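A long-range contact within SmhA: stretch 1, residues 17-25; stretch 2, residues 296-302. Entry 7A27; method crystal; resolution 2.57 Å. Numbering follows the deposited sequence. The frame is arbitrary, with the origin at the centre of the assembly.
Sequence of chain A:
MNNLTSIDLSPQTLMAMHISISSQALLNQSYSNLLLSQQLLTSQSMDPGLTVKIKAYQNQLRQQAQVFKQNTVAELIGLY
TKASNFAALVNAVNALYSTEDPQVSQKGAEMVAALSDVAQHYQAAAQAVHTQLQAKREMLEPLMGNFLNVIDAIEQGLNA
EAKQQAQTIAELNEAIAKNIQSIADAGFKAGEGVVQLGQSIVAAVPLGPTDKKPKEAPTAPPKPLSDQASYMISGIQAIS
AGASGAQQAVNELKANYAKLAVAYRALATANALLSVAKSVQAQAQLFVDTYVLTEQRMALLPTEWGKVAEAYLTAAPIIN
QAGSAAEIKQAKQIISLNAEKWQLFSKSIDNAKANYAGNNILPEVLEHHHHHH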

ATOM      1  N   MET A  17      13.081   1.352  -0.447  1.00 70.79           N
ATOM      2  CA  MET A  17      12.074   2.309   0.053  1.00 71.49           C
ATOM      3  C   MET A  17      10.818   2.216  -0.810  1.00 70.21           C
ATOM      4  O   MET A  17       9.744   2.235  -0.220  1.00 72.70           O
ATOM      5  N   HIS A  18      10.943   2.089  -2.136  1.00 67.12           N
ATOM      6  CA  HIS A  18       9.791   1.967  -3.073  1.00 65.32           C
ATOM      7  C   HIS A  18       9.114   0.609  -2.861  1.00 64.79           C
ATOM      8  O   HIS A  18       7.873   0.567  -2.863  1.00 66.70           O
ATOM      9  N   ILE A  19       9.888  -0.453  -2.664  1.00 63.40           N
ATOM     10  CA  ILE A  19       9.357  -1.819  -2.386  1.00 63.18           C
ATOM     11  C   ILE A  19       8.538  -1.793  -1.077  1.00 64.27           C
ATOM     12  O   ILE A  19       7.429  -2.332  -1.074  1.00 62.44           O
ATOM     13  N   SER A  20       9.022  -1.152  -0.009  1.00 66.31           N
ATOM     14  CA  SER A  20       8.291  -1.115   1.281  1.00 69.04           C
ATOM     15  C   SER A  20       7.009  -0.291   1.109  1.00 70.07           C
ATOM     16  O   SER A  20       6.041  -0.565   1.862  1.00 71.56           O
ATOM     17  N   ILE A  21       6.971   0.657   0.155  1.00 69.88           N
ATOM     18  CA  ILE A  21       5.745   1.458  -0.139  1.00 66.79           C
ATOM     19  C   ILE A  21       4.779   0.561  -0.903  1.00 68.31           C
ATOM     20  O   ILE A  21       3.621   0.451  -0.460  1.00 67.69           O
ATOM     21  N   SER A  22       5.233  -0.040  -2.012  1.00 70.07           N
ATOM     22  CA  SER A  22       4.418  -0.959  -2.849  1.00 70.33           C
ATOM     23  C   SER A  22       3.683  -1.942  -1.909  1.00 70.25           C
ATOM     24  O   SER A  22       2.456  -2.090  -2.037  1.00 70.24           O
ATOM     25  N   SER A  23       4.404  -2.568  -0.981  1.00 68.38           N
ATOM     26  CA  SER A  23       3.887  -3.602  -0.056  1.00 69.15           C
ATOM     27  C   SER A  23       2.570  -3.169   0.601  1.00 68.94           C
ATOM     28  O   SER A  23       1.641  -3.979   0.646  1.00 71.26           O
ATOM     29  N   GLN A  24       2.487  -1.950   1.118  1.00 67.62           N
ATOM     30  CA  GLN A  24       1.293  -1.477   1.859  1.00 66.80           C
ATOM     31  C   GLN A  24       0.290  -0.887   0.876  1.00 66.47           C
ATOM     32  O   GLN A  24      -0.882  -1.220   0.999  1.00 71.17           O
ATOM     33  N   ALA A  25       0.720  -0.058  -0.068  1.00 65.55           N
ATOM     34  CA  ALA A  25      -0.166   0.591  -1.065  1.00 66.11           C
ATOM     35  C   ALA A  25      -0.907  -0.471  -1.869  1.00 66.33           C
ATOM     36  O   ALA A  25      -2.103  -0.286  -2.063  1.00 69.45           O
ATOM     37  N   GLN A 296       3.291   6.413   6.486  1.00 66.09           N
ATOM     38  CA  GLN A 296       4.559   6.342   7.261  1.00 66.94           C
ATOM     39  C   GLN A 296       5.742   5.956   6.360  1.00 67.06           C
ATOM     40  O   GLN A 296       6.822   6.547   6.542  1.00 66.32           O
ATOM     41  N   ARG A 297       5.578   5.011   5.437  1.00 68.02           N
ATOM     42  CA  ARG A 297       6.682   4.594   4.527  1.00 69.65           C
ATOM     43  C   ARG A 297       6.970   5.726   3.544  1.00 68.74           C
ATOM     44  O   ARG A 297       8.136   5.911   3.201  1.00 68.89           O
ATOM     45  N   MET A 298       5.930   6.461   3.149  1.00 68.00           N
ATOM     46  CA  MET A 298       5.990   7.591   2.188  1.00 67.11           C
ATOM     47  C   MET A 298       6.666   8.796   2.846  1.00 66.06           C
ATOM     48  O   MET A 298       7.263   9.592   2.113  1.00 66.24           O
ATOM     49  N   ALA A 299       6.616   8.921   4.171  1.00 64.57           N
ATOM     50  CA  ALA A 299       7.206  10.054   4.921  1.00 65.17           C
ATOM     51  C   ALA A 299       8.723  10.116   4.688  1.00 66.38           C
ATOM     52  O   ALA A 299       9.282  11.220   4.675  1.00 69.82           O
ATOM     53  N   LEU A 300       9.375   8.987   4.459  1.00 66.08           N
ATOM     54  CA  LEU A 300      10.852   8.906   4.333  1.00 67.54           C
ATOM     55  C   LEU A 300      11.305   9.150   2.881  1.00 66.61           C
ATOM     56  O   LEU A 300      12.519   9.394   2.682  1.00 67.59           O
ATOM     57  N   LEU A 301      10.394   9.111   1.904  1.00 64.01           N
ATOM     58  CA  LEU A 301      10.749   9.174   0.458  1.00 63.79           C
ATOM     59  C   LEU A 301      11.332  10.543   0.081  1.00 65.18           C
ATOM     60  O   LEU A 301      12.357  10.583  -0.599  1.00 66.14           O
ATOM     61  N   PRO A 302      10.721  11.693   0.462  1.00 63.90           N
ATOM     62  CA  PRO A 302      11.281  12.996   0.125  1.00 64.99           C
ATOM     63  C   PRO A 302      12.748  13.118   0.586  1.00 67.16           C
ATOM     64  O   PRO A 302      13.594  13.504  -0.190  1.00 67.42           O
TER

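Residues 17-25 are helical throughout, and their side chains meet 296-302 across 479 Å² of buried surface, summed over both sides. Met-17 points toward the second stretch; chi1 is t, chi2 lies between wells at 145°, and chi3 is m. The nearly extended chi1 and chi2 lay SD of Met-17 3.8 Å from CB of Leu-300 and its CG 4.4 Å from CD1 of Leu-301; chi3 turns only CE. His-18 leaves its backbone sideways, but chi1 m (-84°) brings the ring closer, with CE1 3.8 Å from CD1 of Leu-301; its ND1 is satisfied elsewhere in the structure. Ile-19 is out of reach.

Ser-20, chi1 p, points toward the partner, yet its OG donates back to O of Met-17 (3.1 Å). Its own carbonyl O receives a weak hydrogen bond from NH1 of Arg-297 (3.5 Å, 139°), lying near the guanidinium plane. Ile-21 (m, t) starts sideways and extends inward: CG1 sits 3.8 Å from CB of Arg-297, while CD1 approaches CE of Met-298 at 3.3 Å and CD2 of Leu-301 at 4.1 Å. Met-298 (t, p, p) begins away from the helix, so its curled chain is what returns the methyl to Ile-21. Gln-24 (m, m) points toward the second stretch. Arg-297 points toward the first, and its m, m, t chain carries the guanidinium across the helix.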

ATOM      1  CB  MET A  17      12.623   3.736   0.060  1.00 73.50           C
ATOM      2  CG  MET A  17      11.788   4.695   0.880  1.00 74.94           C
ATOM      3  SD  MET A  17      12.807   5.895   1.668  1.00 80.80           S
ATOM      4  CE  MET A  17      13.488   4.874   2.977  1.00 82.10           C
ATOM      5  CB  HIS A  18      10.203   2.192  -4.535  1.00 66.17           C
ATOM      6  CG  HIS A  18      10.259   3.621  -4.972  1.00 65.75           C
ATOM      7  ND1 HIS A  18      11.396   4.372  -4.902  1.00 64.75           N
ATOM      8  CD2 HIS A  18       9.320   4.441  -5.499  1.00 66.39           C
ATOM      9  CE1 HIS A  18      11.150   5.588  -5.374  1.00 65.92           C
ATOM     10  NE2 HIS A  18       9.896   5.654  -5.771  1.00 65.31           N
ATOM     11  CB  ILE A  19      10.516  -2.840  -2.387  1.00 61.20           C
ATOM     12  CG1 ILE A  19      11.103  -2.985  -3.796  1.00 61.56           C
ATOM     13  CG2 ILE A  19      10.084  -4.175  -1.804  1.00 61.50           C
ATOM     14  CD1 ILE A  19      12.334  -3.857  -3.887  1.00 63.01           C
ATOM     15  CB  SER A  20       9.133  -0.630   2.441  1.00 70.96           C
ATOM     16  OG  SER A  20       9.268   0.784   2.424  1.00 72.68           O
ATOM     17  CB  ILE A  21       6.041   2.755  -0.908  1.00 65.91           C
ATOM     18  CG1 ILE A  21       6.813   3.743  -0.028  1.00 66.57           C
ATOM     19  CG2 ILE A  21       4.739   3.365  -1.424  1.00 65.20           C
ATOM     20  CD1 ILE A  21       7.372   4.948  -0.764  1.00 66.83           C
ATOM     21  CB  SER A  22       5.280  -1.687  -3.876  1.00 70.48           C
ATOM     22  OG  SER A  22       5.873  -0.802  -4.817  1.00 68.04           O
ATOM     23  CB  SER A  23       4.905  -3.940   0.987  1.00 68.79           C
ATOM     24  OG  SER A  23       4.337  -4.779   1.974  1.00 68.90           O
ATOM     25  CB  GLN A  24       1.701  -0.493   2.959  1.00 67.27           C
ATOM     26  CG  GLN A  24       2.725  -1.039   3.951  1.00 67.40           C
ATOM     27  CD  GLN A  24       2.271  -2.203   4.803  1.00 69.83           C
ATOM     28  OE1 GLN A  24       1.110  -2.616   4.811  1.00 72.52           O
ATOM     29  NE2 GLN A  24       3.205  -2.752   5.560  1.00 72.51           N
ATOM     30  CB  ALA A  25       0.601   1.514  -1.988  1.00 67.11           C
ATOM     31  CB  GLN A 296       4.432   5.403   8.458  1.00 67.27           C
ATOM     32  CG  GLN A 296       3.752   6.054   9.657  1.00 69.39           C
ATOM     33  CD  GLN A 296       3.324   5.079  10.730  1.00 70.94           C
ATOM     34  OE1 GLN A 296       3.524   3.870  10.629  1.00 71.61           O
ATOM     35  NE2 GLN A 296       2.700   5.599  11.774  1.00 71.22           N
ATOM     36  CB  ARG A 297       6.347   3.326   3.743  1.00 72.46           C
ATOM     37  CG  ARG A 297       6.021   2.132   4.619  1.00 76.42           C
ATOM     38  CD  ARG A 297       7.148   1.654   5.521  1.00 80.78           C
ATOM     39  NE  ARG A 297       6.543   0.874   6.613  1.00 85.22           N
ATOM     40  CZ  ARG A 297       6.008  -0.357   6.488  1.00 86.88           C
ATOM     41  NH1 ARG A 297       5.979  -0.984   5.304  1.00 86.35           N
ATOM     42  NH2 ARG A 297       5.499  -0.935   7.565  1.00 85.08           N
ATOM     43  CB  MET A 298       4.572   7.970   1.781  1.00 67.30           C
ATOM     44  CG  MET A 298       4.489   8.983   0.658  1.00 69.29           C
ATOM     45  SD  MET A 298       5.202   8.554  -0.927  1.00 67.85           S
ATOM     46  CE  MET A 298       4.723   6.839  -0.922  1.00 69.02           C
ATOM     47  CB  ALA A 299       6.920   9.910   6.383  1.00 64.80           C
ATOM     48  CB  LEU A 300      11.344   7.536   4.816  1.00 68.24           C
ATOM     49  CG  LEU A 300      10.794   6.970   6.128  1.00 68.41           C
ATOM     50  CD1 LEU A 300      11.244   5.520   6.267  1.00 68.62           C
ATOM     51  CD2 LEU A 300      11.203   7.803   7.341  1.00 68.19           C
ATOM     52  CB  LEU A 301       9.527   8.824  -0.388  1.00 61.99           C
ATOM     53  CG  LEU A 301       9.787   8.710  -1.890  1.00 61.46           C
ATOM     54  CD1 LEU A 301      10.829   7.662  -2.209  1.00 61.19           C
ATOM     55  CD2 LEU A 301       8.512   8.393  -2.625  1.00 61.39           C
ATOM     56  CB  PRO A 302      10.359  13.967   0.887  1.00 65.70           C
ATOM     57  CG  PRO A 302       9.053  13.237   1.018  1.00 64.71           C
ATOM     58  CD  PRO A 302       9.484  11.807   1.233  1.00 63.60           C
TER